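Local coordinates for protein anaphase-promoting complex subunit cut9 (Schizosaccharomyces pombe, PDB 2XPI) that forms part of the anaphase-promoting complex, a ubiquitin ligase that controls mitosis and G1, and dimerises through its tetratricopeptide repeats, at residues S201-Y204 against L205-Q208; A231-Y234 against E235-D238; V209-L213 against S214-R218. All coordinates share one frame; numbering follows the deposited sequence.

Contact 1: residues S201-Y204 against L205-Q208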
ATOM      1  N   SER A 201      23.743  -0.308   0.730  1.00 42.77           N
ATOM      2  CA  SER A 201      22.340  -0.487   0.381  1.00 42.82           C
ATOM      3  C   SER A 201      22.132  -1.337  -0.860  1.00 43.41           C
ATOM      4  O   SER A 201      21.157  -2.082  -0.958  1.00 43.77           O
ATOM      5  CB  SER A 201      21.663   0.876   0.204  1.00 44.98           C
ATOM      6  OG  SER A 201      21.708   1.612   1.424  1.00 46.26           O
ATOM      7  N   MET A 202      23.040  -1.234  -1.817  1.00 43.33           N
ATOM      8  CA  MET A 202      22.906  -2.044  -3.018  1.00 44.34           C
ATOM      9  C   MET A 202      23.288  -3.534  -2.800  1.00 45.53           C
ATOM     10  O   MET A 202      22.746  -4.420  -3.467  1.00 44.13           O
ATOM     11  CB  MET A 202      23.666  -1.403  -4.188  1.00 45.40           C
ATOM     12  CG  MET A 202      23.083  -0.066  -4.621  1.00 45.66           C
ATOM     13  SD  MET A 202      23.733   0.525  -6.198  1.00 66.67           S
ATOM     14  CE  MET A 202      25.268   1.302  -5.723  1.00 41.69           C
ATOM     15  N   CYS A 203      24.202  -3.808  -1.866  1.00 46.43           N
ATOM     16  CA  CYS A 203      24.514  -5.198  -1.499  1.00 47.10           C
ATOM     17  C   CYS A 203      23.331  -5.790  -0.761  1.00 44.88           C
ATOM     18  O   CYS A 203      23.073  -6.983  -0.868  1.00 45.75           O
ATOM     19  CB  CYS A 203      25.738  -5.298  -0.585  1.00 47.68           C
ATOM     20  SG  CYS A 203      27.350  -5.018  -1.355  1.00 62.05           S
ATOM     21  N   TYR A 204      22.631  -4.952   0.003  1.00 40.14           N
ATOM     22  CA  TYR A 204      21.454  -5.408   0.712  1.00 39.16           C
ATOM     23  C   TYR A 204      20.432  -5.789  -0.326  1.00 39.84           C
ATOM     24  O   TYR A 204      19.736  -6.803  -0.199  1.00 38.99           O
ATOM     25  CB  TYR A 204      20.887  -4.313   1.616  1.00 38.60           C
ATOM     26  CG  TYR A 204      19.461  -4.589   2.042  1.00 38.66           C
ATOM     27  CD1 TYR A 204      19.178  -5.542   3.001  1.00 38.38           C
ATOM     28  CD2 TYR A 204      18.396  -3.906   1.464  1.00 40.14           C
ATOM     29  CE1 TYR A 204      17.882  -5.804   3.380  1.00 40.21           C
ATOM     30  CE2 TYR A 204      17.094  -4.161   1.838  1.00 40.66           C
ATOM     31  CZ  TYR A 204      16.842  -5.108   2.794  1.00 42.95           C
ATOM     32  OH  TYR A 204      15.536  -5.370   3.173  1.00 46.56           O
ATOM     33  N   LEU A 205      20.348  -4.968  -1.365  1.00 41.58           N
ATOM     34  CA  LEU A 205      19.351  -5.166  -2.398  1.00 44.51           C
ATOM     35  C   LEU A 205      19.694  -6.455  -3.113  1.00 46.17           C
ATOM     36  O   LEU A 205      18.830  -7.300  -3.359  1.00 47.04           O
ATOM     37  CB  LEU A 205      19.363  -3.997  -3.367  1.00 46.35           C
ATOM     38  CG  LEU A 205      18.033  -3.313  -3.690  1.00 46.81           C
ATOM     39  CD1 LEU A 205      17.095  -3.242  -2.492  1.00 44.86           C
ATOM     40  CD2 LEU A 205      18.329  -1.929  -4.243  1.00 47.36           C
ATOM     41  N   ARG A 206      20.975  -6.614  -3.418  1.00 46.34           N
ATOM     42  CA  ARG A 206      21.453  -7.846  -4.032  1.00 46.19           C
ATOM     43  C   ARG A 206      21.156  -9.052  -3.149  1.00 46.75           C
ATOM     44  O   ARG A 206      20.865 -10.133  -3.648  1.00 49.16           O
ATOM     45  CB  ARG A 206      22.940  -7.764  -4.333  1.00 44.77           C
ATOM     46  CG  ARG A 206      23.237  -8.072  -5.770  1.00 48.64           C
ATOM     47  CD  ARG A 206      24.649  -8.526  -5.932  1.00 50.60           C
ATOM     48  NE  ARG A 206      25.470  -7.744  -5.043  1.00 53.35           N
ATOM     49  CZ  ARG A 206      25.718  -6.454  -5.211  1.00 56.98           C
ATOM     50  NH1 ARG A 206      25.225  -5.799  -6.255  1.00 56.74           N
ATOM     51  NH2 ARG A 206      26.474  -5.823  -4.330  1.00 59.85           N
ATOM     52  N   GLY A 207      21.230  -8.862  -1.837  1.00 44.11           N
ATOM     53  CA  GLY A 207      20.867  -9.904  -0.902  1.00 45.04           C
ATOM     54  C   GLY A 207      19.403 -10.279  -1.055  1.00 48.01           C
ATOM     55  O   GLY A 207      19.067 -11.461  -1.072  1.00 48.17           O
ATOM     56  N   GLN A 208      18.531  -9.274  -1.173  1.00 49.63           N
ATOM     57  CA  GLN A 208      17.089  -9.506  -1.309  1.00 51.31           C
ATOM     58  C   GLN A 208      16.742 -10.316  -2.550  1.00 53.81           C
ATOM     59  O   GLN A 208      15.820 -11.136  -2.538  1.00 53.96           O
ATOM     60  CB  GLN A 208      16.360  -8.179  -1.391  1.00 53.88           C
ATOM     61  CG  GLN A 208      16.271  -7.444  -0.085  1.00 56.71           C
ATOM     62  CD  GLN A 208      15.215  -8.028   0.812  1.00 59.44           C
ATOM     63  OE1 GLN A 208      15.274  -9.192   1.181  1.00 61.10           O
ATOM     64  NE2 GLN A 208      14.226  -7.218   1.159  1.00 61.02           N
TER
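Gln-208 lies over one face of the Tyr-204 ring, one helical turn further along. Its CG sits 4.1 Å from the ring centroid and 24° off the ring normal, a CH-pi contact displaced toward the rim on the side of CE2 and CZ. The ring gets there because Tyr-204 CG is swung opposite the backbone N (chi1 163°), which carries the phenol along the helix in the direction of Gln-208. From CG the glutamine chain bends, so that its amide and the ring are inclined to one another at 36°. NE2 comes within 3.0 Å of Tyr-204 OH, but the angle is too poor for a hydrogen bond; the amide oxygen OE1 has a weak one with the hydroxyl of Tyr-223. Leu-205 CD1 comes obliquely to the ring, 4.2 Å from Tyr-204 CD2.

Tyr-204, Leu-205 and Gln-208 all lie on helix 198-212, the first helix of TPR 4, and the ordinary i to i+4 bonds run through it, from Leu-205 N to Ser-201 O up to Gln-208 N to Tyr-204 O at 2.9 Å. Leu-205 packs on Tyr-154 and Ala-157 of helix 150-162, while Tyr-204 leans on Glu-235 and Gln-239 of helix 234-242. Cutting Tyr-204 back to an alanine is likely to leave Gln-208 CG without the ring face it rests on and to open a gap against helix 234-242.

Elsewhere on the helix, Arg-206 bends back at chi3 until NH2 meets Cys-203 SG, 3.2 Å away at the guanidinium edge, and Met-202 O lies over one guanidinium face. NH1 bonds to Gly-174 O, and with Asn-177 the arginine forms the site of a bound gold(I) cyanide ion.

Contact 2: residues A231-Y234 against E235-D238; sequences AKCY and EAFD
The first turn of helix 234-242, which opens TPR 5, is built where Cys-233 and Tyr-234 meet Ala-236, Phe-237 and Asp-238. Cys-233 occupies the N-cap position and is also the centre of an inverse gamma turn, closed by Tyr-234 N on Lys-232 O at 2.7 Å, so the chain bends tightly just before it coils. The helix then begins with a weak bond from Ala-236 N to Cys-233 O and settles into a straighter one from Asp-238 N to Tyr-234 O, 2.8 Å long with 163° at the hydrogen.

Among the side chains, Cys-233 SG touches Ala-236 CB at 3.9 Å, and both rest on Ala-226 of helix 216-229. Tyr-234 projects the other way. With CG anti to the backbone N (chi1 173°), its ring passes Phe-237 at the CD1/CE1 flank and Asp-238 at the CD2/CE2 flank, both of them on the same side of its plane. Phe-237 presents its edge to this neighbour: Tyr-234 CD1 lies near the phenylalanine plane, 4.0 Å from Phe-237 CD2. The phenylalanine ring itself stacks with Tyr-275 of helix 268-276, which ties TPR 5 to the next repeat.

Repeats 1 to 7 mediate homodimerisation, and this turn faces the partner directly. The Tyr-234 ring stacks with Phe-105 of the second subunit, Glu-235 OE2 accepts a hydrogen bond from the backbone N of Cys-102 of that subunit, and Lys-101 of the second subunit packs on Glu-235 and Asp-238. At the CD2/CE2 flank of the tyrosine, the Asp-238 carboxylate lies almost parallel to the ring, the two planes 1° apart, and the aspartate makes its closest approach to the ring through the methylene, CB to Tyr-234 CE2 at 3.7 Å.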
ATOM      1  N   ALA A 231      28.437  -0.343   8.901  1.00 44.84           N
ATOM      2  CA  ALA A 231      27.802  -0.931  10.068  1.00 42.84           C
ATOM      3  C   ALA A 231      26.379  -0.442  10.283  1.00 41.32           C
ATOM      4  O   ALA A 231      25.667  -0.993  11.106  1.00 39.42           O
ATOM      5  CB  ALA A 231      28.630  -0.650  11.304  1.00 44.64           C
ATOM      6  N   LYS A 232      25.963   0.595   9.560  1.00 43.79           N
ATOM      7  CA  LYS A 232      24.637   1.179   9.782  1.00 43.36           C
ATOM      8  C   LYS A 232      23.545   0.483   8.973  1.00 43.21           C
ATOM      9  O   LYS A 232      22.361   0.694   9.205  1.00 43.61           O
ATOM     10  CB  LYS A 232      24.627   2.698   9.553  1.00 41.75           C
ATOM     11  CG  LYS A 232      25.571   3.460  10.481  1.00 42.44           C
ATOM     12  CD  LYS A 232      25.364   4.990  10.442  1.00 40.63           C
ATOM     13  CE  LYS A 232      25.379   5.563   9.026  1.00 37.15           C
ATOM     14  NZ  LYS A 232      26.621   5.231   8.299  1.00 35.41           N
ATOM     15  N   CYS A 233      23.941  -0.375   8.046  1.00 44.26           N
ATOM     16  CA  CYS A 233      22.963  -1.162   7.289  1.00 41.62           C
ATOM     17  C   CYS A 233      22.270  -2.250   8.130  1.00 40.66           C
ATOM     18  O   CYS A 233      22.458  -3.452   7.939  1.00 41.10           O
ATOM     19  CB  CYS A 233      23.603  -1.780   6.059  1.00 40.13           C
ATOM     20  SG  CYS A 233      22.375  -2.278   4.924  1.00 50.89           S
ATOM     21  N   TYR A 234      21.436  -1.803   9.046  1.00 38.40           N
ATOM     22  CA  TYR A 234      20.684  -2.698   9.881  1.00 38.19           C
ATOM     23  C   TYR A 234      19.583  -3.503   9.145  1.00 38.61           C
ATOM     24  O   TYR A 234      19.134  -4.510   9.676  1.00 41.90           O
ATOM     25  CB  TYR A 234      20.136  -1.902  11.073  1.00 37.07           C
ATOM     26  CG  TYR A 234      19.189  -2.642  11.973  1.00 36.52           C
ATOM     27  CD1 TYR A 234      19.593  -3.096  13.217  1.00 37.15           C
ATOM     28  CD2 TYR A 234      17.872  -2.856  11.588  1.00 35.83           C
ATOM     29  CE1 TYR A 234      18.714  -3.762  14.051  1.00 39.51           C
ATOM     30  CE2 TYR A 234      16.993  -3.501  12.401  1.00 38.02           C
ATOM     31  CZ  TYR A 234      17.407  -3.966  13.629  1.00 42.13           C
ATOM     32  OH  TYR A 234      16.493  -4.634  14.425  1.00 46.60           O
ATOM     33  N   GLU A 235      19.146  -3.094   7.952  1.00 36.16           N
ATOM     34  CA  GLU A 235      18.156  -3.904   7.228  1.00 38.08           C
ATOM     35  C   GLU A 235      18.797  -5.234   6.875  1.00 40.25           C
ATOM     36  O   GLU A 235      18.112  -6.251   6.838  1.00 41.44           O
ATOM     37  CB  GLU A 235      17.643  -3.281   5.909  1.00 39.52           C
ATOM     38  CG  GLU A 235      16.705  -2.096   5.998  1.00 44.70           C
ATOM     39  CD  GLU A 235      15.295  -2.376   6.504  1.00 48.58           C
ATOM     40  OE1 GLU A 235      14.581  -3.280   6.027  1.00 47.54           O
ATOM     41  OE2 GLU A 235      14.866  -1.609   7.372  1.00 53.73           O
ATOM     42  N   ALA A 236      20.096  -5.204   6.563  1.00 39.72           N
ATOM     43  CA  ALA A 236      20.874  -6.410   6.287  1.00 39.96           C
ATOM     44  C   ALA A 236      21.005  -7.317   7.525  1.00 41.73           C
ATOM     45  O   ALA A 236      20.685  -8.498   7.471  1.00 44.23           O
ATOM     46  CB  ALA A 236      22.244  -6.034   5.774  1.00 40.69           C
ATOM     47  N   PHE A 237      21.496  -6.752   8.619  1.00 41.56           N
ATOM     48  CA  PHE A 237      21.597  -7.418   9.914  1.00 44.48           C
ATOM     49  C   PHE A 237      20.270  -8.053  10.280  1.00 46.11           C
ATOM     50  O   PHE A 237      20.195  -9.223  10.664  1.00 48.61           O
ATOM     51  CB  PHE A 237      21.959  -6.372  10.979  1.00 47.04           C
ATOM     52  CG  PHE A 237      22.329  -6.948  12.300  1.00 50.66           C
ATOM     53  CD1 PHE A 237      23.343  -7.889  12.404  1.00 53.80           C
ATOM     54  CD2 PHE A 237      21.680  -6.541  13.451  1.00 52.19           C
ATOM     55  CE1 PHE A 237      23.688  -8.437  13.639  1.00 54.46           C
ATOM     56  CE2 PHE A 237      22.028  -7.068  14.686  1.00 54.27           C
ATOM     57  CZ  PHE A 237      23.028  -8.022  14.779  1.00 54.56           C
ATOM     58  N   ASP A 238      19.209  -7.273  10.164  1.00 44.81           N
ATOM     59  CA  ASP A 238      17.903  -7.790  10.489  1.00 44.26           C
ATOM     60  C   ASP A 238      17.519  -8.960   9.575  1.00 45.00           C
ATOM     61  O   ASP A 238      16.868  -9.893  10.018  1.00 47.90           O
ATOM     62  CB  ASP A 238      16.860  -6.681  10.444  1.00 44.58           C
ATOM     63  CG  ASP A 238      15.459  -7.207  10.636  1.00 50.96           C
ATOM     64  OD1 ASP A 238      14.628  -7.062   9.706  1.00 52.61           O
ATOM     65  OD2 ASP A 238      15.197  -7.804  11.705  1.00 55.13           O
TER

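Contact 3: residues V209-L213 against S214-R218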
ATOM      1  N   VAL A 209      17.468 -10.055  -3.634  1.00 55.45           N
ATOM      2  CA  VAL A 209      17.271 -10.772  -4.887  1.00 56.93           C
ATOM      3  C   VAL A 209      17.642 -12.241  -4.687  1.00 58.80           C
ATOM      4  O   VAL A 209      16.840 -13.146  -4.943  1.00 61.24           O
ATOM      5  CB  VAL A 209      18.140 -10.169  -6.034  1.00 44.46           C
ATOM      6  CG1 VAL A 209      18.215 -11.127  -7.211  1.00 45.30           C
ATOM      7  CG2 VAL A 209      17.601  -8.823  -6.473  1.00 45.20           C
ATOM      8  N   TYR A 210      18.865 -12.474  -4.218  1.00 56.68           N
ATOM      9  CA  TYR A 210      19.356 -13.832  -4.017  1.00 55.91           C
ATOM     10  C   TYR A 210      18.463 -14.660  -3.102  1.00 56.46           C
ATOM     11  O   TYR A 210      18.339 -15.863  -3.283  1.00 60.37           O
ATOM     12  CB  TYR A 210      20.791 -13.814  -3.513  1.00 54.90           C
ATOM     13  CG  TYR A 210      21.770 -13.629  -4.637  1.00 56.75           C
ATOM     14  CD1 TYR A 210      21.609 -14.321  -5.830  1.00 57.64           C
ATOM     15  CD2 TYR A 210      22.859 -12.784  -4.514  1.00 56.92           C
ATOM     16  CE1 TYR A 210      22.490 -14.169  -6.860  1.00 58.46           C
ATOM     17  CE2 TYR A 210      23.751 -12.631  -5.550  1.00 57.96           C
ATOM     18  CZ  TYR A 210      23.554 -13.322  -6.717  1.00 59.78           C
ATOM     19  OH  TYR A 210      24.434 -13.176  -7.755  1.00 64.62           O
ATOM     20  N   THR A 211      17.837 -14.016  -2.124  1.00 53.55           N
ATOM     21  CA  THR A 211      16.885 -14.691  -1.274  1.00 52.08           C
ATOM     22  C   THR A 211      15.711 -15.187  -2.113  1.00 55.56           C
ATOM     23  O   THR A 211      15.232 -16.309  -1.925  1.00 58.01           O
ATOM     24  CB  THR A 211      16.373 -13.748  -0.190  1.00 47.80           C
ATOM     25  OG1 THR A 211      17.474 -13.321   0.618  1.00 47.87           O
ATOM     26  CG2 THR A 211      15.344 -14.438   0.681  1.00 45.38           C
ATOM     27  N   ASN A 212      15.256 -14.353  -3.047  1.00 55.29           N
ATOM     28  CA  ASN A 212      14.101 -14.694  -3.870  1.00 55.85           C
ATOM     29  C   ASN A 212      14.412 -15.689  -4.963  1.00 58.84           C
ATOM     30  O   ASN A 212      13.504 -16.307  -5.504  1.00 63.07           O
ATOM     31  CB  ASN A 212      13.455 -13.448  -4.461  1.00 56.06           C
ATOM     32  CG  ASN A 212      12.627 -12.686  -3.439  1.00 57.35           C
ATOM     33  OD1 ASN A 212      11.551 -13.134  -3.048  1.00 57.59           O
ATOM     34  ND2 ASN A 212      13.130 -11.529  -3.000  1.00 56.61           N
ATOM     35  N   LEU A 213      15.691 -15.848  -5.287  1.00 57.34           N
ATOM     36  CA  LEU A 213      16.126 -16.904  -6.198  1.00 58.02           C
ATOM     37  C   LEU A 213      16.534 -18.159  -5.404  1.00 62.72           C
ATOM     38  O   LEU A 213      16.911 -19.202  -5.961  1.00 63.39           O
ATOM     39  CB  LEU A 213      17.273 -16.397  -7.070  1.00 54.90           C
ATOM     40  CG  LEU A 213      16.897 -15.159  -7.889  1.00 52.16           C
ATOM     41  CD1 LEU A 213      18.098 -14.625  -8.673  1.00 52.82           C
ATOM     42  CD2 LEU A 213      15.710 -15.436  -8.812  1.00 49.33           C
ATOM     43  N   SER A 214      16.447 -18.037  -4.084  1.00 65.81           N
ATOM     44  CA  SER A 214      16.764 -19.124  -3.180  1.00 69.30           C
ATOM     45  C   SER A 214      18.229 -19.542  -3.261  1.00 70.39           C
ATOM     46  O   SER A 214      18.544 -20.728  -3.094  1.00 71.96           O
ATOM     47  CB  SER A 214      15.835 -20.310  -3.435  1.00 72.41           C
ATOM     48  OG  SER A 214      14.486 -19.867  -3.423  1.00 73.31           O
ATOM     49  N   ASN A 215      19.112 -18.572  -3.528  1.00 67.64           N
ATOM     50  CA  ASN A 215      20.543 -18.767  -3.318  1.00 67.79           C
ATOM     51  C   ASN A 215      20.860 -18.202  -1.951  1.00 65.12           C
ATOM     52  O   ASN A 215      21.521 -17.174  -1.832  1.00 65.04           O
ATOM     53  CB  ASN A 215      21.418 -18.072  -4.367  1.00 68.94           C
ATOM     54  CG  ASN A 215      20.852 -18.159  -5.757  1.00 73.84           C
ATOM     55  OD1 ASN A 215      19.685 -18.497  -5.942  1.00 77.05           O
ATOM     56  ND2 ASN A 215      21.673 -17.839  -6.754  1.00 75.06           N
ATOM     57  N   PHE A 216      20.368 -18.870  -0.919  1.00 63.54           N
ATOM     58  CA  PHE A 216      20.593 -18.423   0.443  1.00 61.25           C
ATOM     59  C   PHE A 216      22.073 -18.292   0.828  1.00 63.04           C
ATOM     60  O   PHE A 216      22.389 -17.492   1.711  1.00 62.17           O
ATOM     61  CB  PHE A 216      19.810 -19.286   1.436  1.00 62.57           C
ATOM     62  CG  PHE A 216      18.330 -19.344   1.145  1.00 64.59           C
ATOM     63  CD1 PHE A 216      17.505 -18.257   1.446  1.00 63.35           C
ATOM     64  CD2 PHE A 216      17.763 -20.475   0.551  1.00 66.59           C
ATOM     65  CE1 PHE A 216      16.138 -18.303   1.166  1.00 63.62           C
ATOM     66  CE2 PHE A 216      16.395 -20.527   0.269  1.00 66.57           C
ATOM     67  CZ  PHE A 216      15.583 -19.442   0.575  1.00 64.68           C
ATOM     68  N   ASP A 217      22.980 -19.028   0.168  1.00 66.86           N
ATOM     69  CA  ASP A 217      24.420 -18.855   0.443  1.00 70.28           C
ATOM     70  C   ASP A 217      24.996 -17.548  -0.102  1.00 69.15           C
ATOM     71  O   ASP A 217      25.860 -16.928   0.530  1.00 68.71           O
ATOM     72  CB  ASP A 217      25.293 -20.028  -0.028  1.00 77.50           C
ATOM     73  CG  ASP A 217      24.588 -20.957  -0.982  1.00 85.08           C
ATOM     74  OD1 ASP A 217      24.353 -22.109  -0.583  1.00 87.55           O
ATOM     75  OD2 ASP A 217      24.293 -20.560  -2.133  1.00 88.60           O
ATOM     76  N   ARG A 218      24.534 -17.142  -1.280  1.00 67.24           N
ATOM     77  CA  ARG A 218      25.019 -15.917  -1.886  1.00 63.92           C
ATOM     78  C   ARG A 218      24.363 -14.697  -1.246  1.00 58.50           C
ATOM     79  O   ARG A 218      24.947 -13.602  -1.229  1.00 56.02           O
ATOM     80  CB  ARG A 218      24.783 -15.938  -3.391  1.00 66.58           C
ATOM     81  CG  ARG A 218      25.999 -15.481  -4.162  1.00 69.35           C
ATOM     82  CD  ARG A 218      26.267 -16.378  -5.332  1.00 72.09           C
ATOM     83  NE  ARG A 218      25.831 -15.767  -6.575  1.00 74.14           N
ATOM     84  CZ  ARG A 218      26.475 -15.901  -7.727  1.00 77.89           C
ATOM     85  NH1 ARG A 218      27.587 -16.628  -7.786  1.00 79.57           N
ATOM     86  NH2 ARG A 218      26.005 -15.308  -8.817  1.00 78.64           N
TER
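Tyr-210 lays one face of its ring against the Arg-218 chain, with CB of the arginine 4.0 Å from the ring centroid and 15° off its normal, a CH-pi contact. The arginine then runs along the ring to the phenol end, bending at chi2 and chi3. Its guanidinium stands at 76° to the ring, edge toward the hydroxyl, and NH2 donates to Tyr-210 OH at 2.9 Å. Glu-175 holds the same corner from outside: its backbone O is hydrogen-bonded to the tyrosine hydroxyl, and its carboxylate forms a salt bridge with Arg-218 NH2, which should partly offset the arginine's charge.

One residue on from the tyrosine, Thr-211 CG2 meets Phe-216 CE1 at 4.0 Å, the two side chains crossing at about a right angle. Thr-211 OG1 turns back to Gly-207 O and also reaches Tyr-223 OH.

The backbone between these side chains closes helix 198-212 and starts helix 216-229. Ser-214 takes a positive phi of 64°, and two bonds return to the last turn: Asn-215 N to Tyr-210 O at 2.8 Å, and a weaker one from Ser-214 N to Thr-211 O at 3.0 Å. This is a Schellman motif, here forming the tight turn between the two antiparallel helices of TPR 4.

Going from the N terminus, the three contacts follow one another in series, and none nests within or crosses another. Contact 1 closes no loop, since it lies wholly inside helix 198-212. Contact 3 takes over where it ends and closes the turn from that helix into helix 216-229, so the two share a helix but otherwise do not touch. Helix 216-229 then runs back to contact 2, which closes the short loop into helix 234-242. There the chain returns to contact 1: Tyr-204 CE1 packs 3.5 Å from Glu-235 O, joining TPR 4 to TPR 5. Contacts 2 and 3 remain apart, about 17 Å between centres.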